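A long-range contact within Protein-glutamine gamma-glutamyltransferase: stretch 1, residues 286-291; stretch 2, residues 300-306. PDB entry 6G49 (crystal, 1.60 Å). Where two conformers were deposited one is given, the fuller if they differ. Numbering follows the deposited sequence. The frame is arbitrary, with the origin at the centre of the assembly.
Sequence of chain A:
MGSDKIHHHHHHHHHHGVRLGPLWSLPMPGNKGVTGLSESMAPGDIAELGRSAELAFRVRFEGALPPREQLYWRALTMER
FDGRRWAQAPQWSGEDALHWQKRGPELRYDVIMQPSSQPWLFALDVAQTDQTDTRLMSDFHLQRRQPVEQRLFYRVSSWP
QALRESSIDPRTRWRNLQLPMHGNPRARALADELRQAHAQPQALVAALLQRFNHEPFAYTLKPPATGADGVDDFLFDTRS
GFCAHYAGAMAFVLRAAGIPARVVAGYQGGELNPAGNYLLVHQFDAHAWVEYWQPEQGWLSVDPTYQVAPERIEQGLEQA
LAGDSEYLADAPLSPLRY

Stretch 1, residues 286-291: AHAWVE
Stretch 2 (300-306) LSVDPTY

Residues 286-291 form an extended strand that runs antiparallel to strand 300-302, their axes 143° apart and 4.5 Å at closest approach; beyond V302 the second stretch leaves the sheet, and 304-306 take helical phi/psi near -60/-30. The contact buries 411 Å² in all.

A286 (phi/psi -59/138) lies out of reach. H287 (-151/157) points its CB toward the second stretch, and with chi1 t and chi2 56° its NE2 donates to D303 OD2 at 2.8 Å, nearly in the ring plane. D303 (-127/101), at chi1 t and chi2 -2°, suits this place because its two carboxylate oxygens can accept from several donors at once: OD1 accepts from T305 N at 3.0 Å and from a water, steadying the turn, where Y306 N reaches D303 O at 3.1 Å.

A288 (-137/137) turns its small methyl away, but the water bridges its carbonyl to D303 and T305, donating to A288 O (2.6 Å) and D303 OD1 (2.7 Å) and accepting from T305 OG1 (2.9 Å), T305 having chi1 m. W289 (-141/-165; chi1 p, chi2 104°) points its CB toward the second stretch, within 3.6 Å of V302 O, while the edge of its broad, flat indole meets S301, W289 CD1 to S301 CB being 4.2 Å.

V290 (-129/150) pairs with V302 (-145/147), CA to CA 5.3 Å, as the hydrogen-bonded pair: V290 N donates to V302 O at 3.0 Å, V302 N to V290 O at 2.8 Å. Beta-branched valines favour such extended backbones. Their side chains share one face, V290 t and V302 p, with V290 CB 3.9 Å from V302 CG1; V290 CG2 also reaches P304 CD at 4.3 Å.

E291 (-134/148; chi1 p, chi2 t, chi3 -178°) faces S301 (-93/145; chi1 m) in the non-hydrogen-bonded pair, CA to CA 4.1 Å. Both polar side chains lie on the face opposite the valines; E291 OE2 and S301 OG, 3.7 Å apart, are not hydrogen-bonded, and the carboxylate bonds elsewhere in the structure. This close spacing of the backbones admits a CA-H...O contact, E291 CA to L300 O (L300 at -127/137), at 3.1 Å.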

ATOM      1  N   ALA A 286      -7.390  -2.374   7.469  1.00 16.73           N
ATOM      2  CA  ALA A 286      -6.090  -2.799   6.876  1.00 17.93           C
ATOM      3  C   ALA A 286      -6.264  -2.875   5.361  1.00 19.20           C
ATOM      4  O   ALA A 286      -7.307  -3.309   4.826  1.00 19.66           O
ATOM      5  CB  ALA A 286      -5.610  -4.089   7.435  1.00 19.25           C
ATOM      6  N   HIS A 287      -5.248  -2.385   4.648  1.00 17.43           N
ATOM      7  CA  HIS A 287      -5.357  -2.222   3.205  1.00 18.45           C
ATOM      8  C   HIS A 287      -3.973  -2.362   2.575  1.00 17.27           C
ATOM      9  O   HIS A 287      -2.976  -2.158   3.209  1.00 18.64           O
ATOM     10  CB  HIS A 287      -5.991  -0.869   2.910  1.00 18.23           C
ATOM     11  CG  HIS A 287      -6.536  -0.707   1.543  1.00 18.81           C
ATOM     12  ND1 HIS A 287      -7.462  -1.600   1.068  1.00 21.54           N
ATOM     13  CD2 HIS A 287      -6.300   0.210   0.586  1.00 19.16           C
ATOM     14  CE1 HIS A 287      -7.798  -1.210  -0.171  1.00 23.62           C
ATOM     15  NE2 HIS A 287      -7.082  -0.109  -0.512  1.00 21.01           N
ATOM     16  N   ALA A 288      -3.999  -2.699   1.298  1.00 16.65           N
ATOM     17  CA  ALA A 288      -2.810  -2.843   0.467  1.00 18.78           C
ATOM     18  C   ALA A 288      -3.070  -2.210  -0.880  1.00 17.31           C
ATOM     19  O   ALA A 288      -4.171  -2.352  -1.450  1.00 17.69           O
ATOM     20  CB  ALA A 288      -2.434  -4.287   0.308  1.00 18.69           C
ATOM     21  N   TRP A 289      -2.085  -1.459  -1.385  1.00 16.07           N
ATOM     22  CA  TRP A 289      -2.162  -0.791  -2.628  1.00 16.05           C
ATOM     23  C   TRP A 289      -0.786  -0.876  -3.331  1.00 15.81           C
ATOM     24  O   TRP A 289       0.059  -1.699  -2.932  1.00 16.49           O
ATOM     25  CB  TRP A 289      -2.722   0.622  -2.499  1.00 18.71           C
ATOM     26  CG  TRP A 289      -1.944   1.554  -1.614  1.00 17.41           C
ATOM     27  CD1 TRP A 289      -1.105   2.558  -2.000  1.00 19.55           C
ATOM     28  CD2 TRP A 289      -2.058   1.670  -0.178  1.00 16.30           C
ATOM     29  NE1 TRP A 289      -0.611   3.229  -0.910  1.00 20.13           N
ATOM     30  CE2 TRP A 289      -1.190   2.723   0.217  1.00 17.71           C
ATOM     31  CE3 TRP A 289      -2.730   0.958   0.826  1.00 19.31           C
ATOM     32  CZ2 TRP A 289      -1.039   3.116   1.553  1.00 17.35           C
ATOM     33  CZ3 TRP A 289      -2.591   1.372   2.132  1.00 19.82           C
ATOM     34  CH2 TRP A 289      -1.731   2.412   2.488  1.00 18.73           C
ATOM     35  N   VAL A 290      -0.607  -0.053  -4.352  1.00 17.30           N
ATOM     36  CA  VAL A 290       0.585  -0.157  -5.239  1.00 17.73           C
ATOM     37  C   VAL A 290       1.227   1.225  -5.355  1.00 18.27           C
ATOM     38  O   VAL A 290       0.576   2.259  -5.358  1.00 18.10           O
ATOM     39  CB  VAL A 290       0.193  -0.722  -6.614  1.00 19.47           C
ATOM     40  CG1 VAL A 290       1.382  -0.738  -7.594  1.00 23.05           C
ATOM     41  CG2 VAL A 290      -0.391  -2.108  -6.458  1.00 19.13           C
ATOM     42  N   GLU A 291       2.544   1.225  -5.553  1.00 18.33           N
ATOM     43  CA  GLU A 291       3.225   2.404  -6.149  1.00 16.84           C
ATOM     44  C   GLU A 291       4.189   1.904  -7.212  1.00 17.78           C
ATOM     45  O   GLU A 291       4.790   0.801  -7.101  1.00 17.95           O
ATOM     46  CB  GLU A 291       3.873   3.312  -5.103  1.00 19.64           C
ATOM     47  CG  GLU A 291       4.950   2.665  -4.283  1.00 17.88           C
ATOM     48  CD  GLU A 291       5.453   3.532  -3.136  1.00 23.82           C
ATOM     49  OE1 GLU A 291       6.371   3.106  -2.428  1.00 20.42           O
ATOM     50  OE2 GLU A 291       4.898   4.621  -2.940  1.00 28.52           O
ATOM     51  N   LEU A 300       4.555   7.022  -7.889  1.00 20.85           N
ATOM     52  CA  LEU A 300       3.161   7.404  -7.803  1.00 23.66           C
ATOM     53  C   LEU A 300       2.363   6.231  -7.263  1.00 20.39           C
ATOM     54  O   LEU A 300       2.574   5.082  -7.663  1.00 19.15           O
ATOM     55  CB  LEU A 300       2.630   7.797  -9.181  1.00 24.89           C
ATOM     56  CG  LEU A 300       3.291   9.042  -9.817  1.00 26.73           C
ATOM     57  CD1 LEU A 300       2.761   9.219 -11.215  1.00 30.41           C
ATOM     58  CD2 LEU A 300       3.083  10.281  -8.973  1.00 27.81           C
ATOM     59  N   SER A 301       1.438   6.520  -6.340  1.00 21.60           N
ATOM     60  CA  SER A 301       0.623   5.488  -5.736  1.00 22.33           C
ATOM     61  C   SER A 301      -0.674   5.328  -6.512  1.00 22.70           C
ATOM     62  O   SER A 301      -1.231   6.298  -7.014  1.00 25.09           O
ATOM     63  CB  SER A 301       0.300   5.842  -4.302  1.00 25.02           C
ATOM     64  OG  SER A 301       1.490   5.964  -3.541  1.00 31.45           O
ATOM     65  N   VAL A 302      -1.155   4.096  -6.582  1.00 20.26           N
ATOM     66  CA  VAL A 302      -2.376   3.757  -7.272  0.67 20.44           C
ATOM     67  C   VAL A 302      -3.061   2.631  -6.489  1.00 20.54           C
ATOM     68  O   VAL A 302      -2.415   1.773  -5.924  1.00 20.86           O
ATOM     69  CB  VAL A 302      -2.113   3.383  -8.731  0.67 24.79           C
ATOM     70  CG1 VAL A 302      -1.291   2.109  -8.891  0.67 19.96           C
ATOM     71  CG2 VAL A 302      -3.384   3.339  -9.538  0.67 31.99           C
ATOM     72  N   ASP A 303      -4.400   2.631  -6.505  1.00 21.21           N
ATOM     73  CA  ASP A 303      -5.140   1.631  -5.720  1.00 20.46           C
ATOM     74  C   ASP A 303      -6.124   0.899  -6.611  1.00 20.48           C
ATOM     75  O   ASP A 303      -7.186   1.425  -6.915  1.00 20.44           O
ATOM     76  CB  ASP A 303      -5.874   2.279  -4.557  1.00 20.52           C
ATOM     77  CG  ASP A 303      -6.562   1.260  -3.699  1.00 19.99           C
ATOM     78  OD1 ASP A 303      -6.507   0.042  -4.011  1.00 22.12           O
ATOM     79  OD2 ASP A 303      -7.121   1.707  -2.645  1.00 20.32           O
ATOM     80  N   PRO A 304      -5.803  -0.328  -7.058  1.00 19.81           N
ATOM     81  CA  PRO A 304      -6.675  -1.059  -7.961  1.00 21.09           C
ATOM     82  C   PRO A 304      -8.026  -1.402  -7.329  1.00 21.05           C
ATOM     83  O   PRO A 304      -8.991  -1.627  -8.065  1.00 22.11           O
ATOM     84  CB  PRO A 304      -5.884  -2.333  -8.330  1.00 22.52           C
ATOM     85  CG  PRO A 304      -4.863  -2.452  -7.251  1.00 19.42           C
ATOM     86  CD  PRO A 304      -4.538  -1.040  -6.827  1.00 20.97           C
ATOM     87  N   THR A 305      -8.084  -1.453  -6.007  1.00 20.81           N
ATOM     88  CA  THR A 305      -9.318  -1.766  -5.280  0.57 21.36           C
ATOM     89  C   THR A 305     -10.363  -0.718  -5.648  1.00 20.88           C
ATOM     90  O   THR A 305     -11.577  -0.962  -5.645  1.00 22.17           O
ATOM     91  CB  THR A 305      -9.112  -1.769  -3.759  0.57 20.04           C
ATOM     92  OG1 THR A 305      -8.288  -2.877  -3.405  0.57 20.42           O
ATOM     93  CG2 THR A 305     -10.394  -1.874  -2.962  0.57 21.73           C
ATOM     94  N   TYR A 306      -9.900   0.513  -5.862  1.00 21.01           N
ATOM     95  CA  TYR A 306     -10.817   1.615  -6.149  1.00 22.71           C
ATOM     96  C   TYR A 306     -11.651   1.328  -7.420  1.00 24.18           C
ATOM     97  O   TYR A 306     -12.794   1.841  -7.545  1.00 25.23           O
ATOM     98  CB  TYR A 306     -10.093   2.943  -6.235  1.00 23.87           C
ATOM     99  CG  TYR A 306     -11.042   4.095  -6.484  1.00 26.11           C
ATOM    100  CD1 TYR A 306     -11.807   4.615  -5.459  1.00 28.62           C
ATOM    101  CD2 TYR A 306     -11.181   4.666  -7.736  1.00 31.98           C
ATOM    102  CE1 TYR A 306     -12.708   5.643  -5.667  1.00 32.68           C
ATOM    103  CE2 TYR A 306     -12.082   5.695  -7.966  1.00 31.61           C
ATOM    104  CZ  TYR A 306     -12.850   6.177  -6.939  1.00 35.66           C
ATOM    105  OH  TYR A 306     -13.696   7.214  -7.191  1.00 44.33           O
TER
HETATM  106  O   HOH W   1      -5.434  -2.427  -3.764  1.00 28.58           O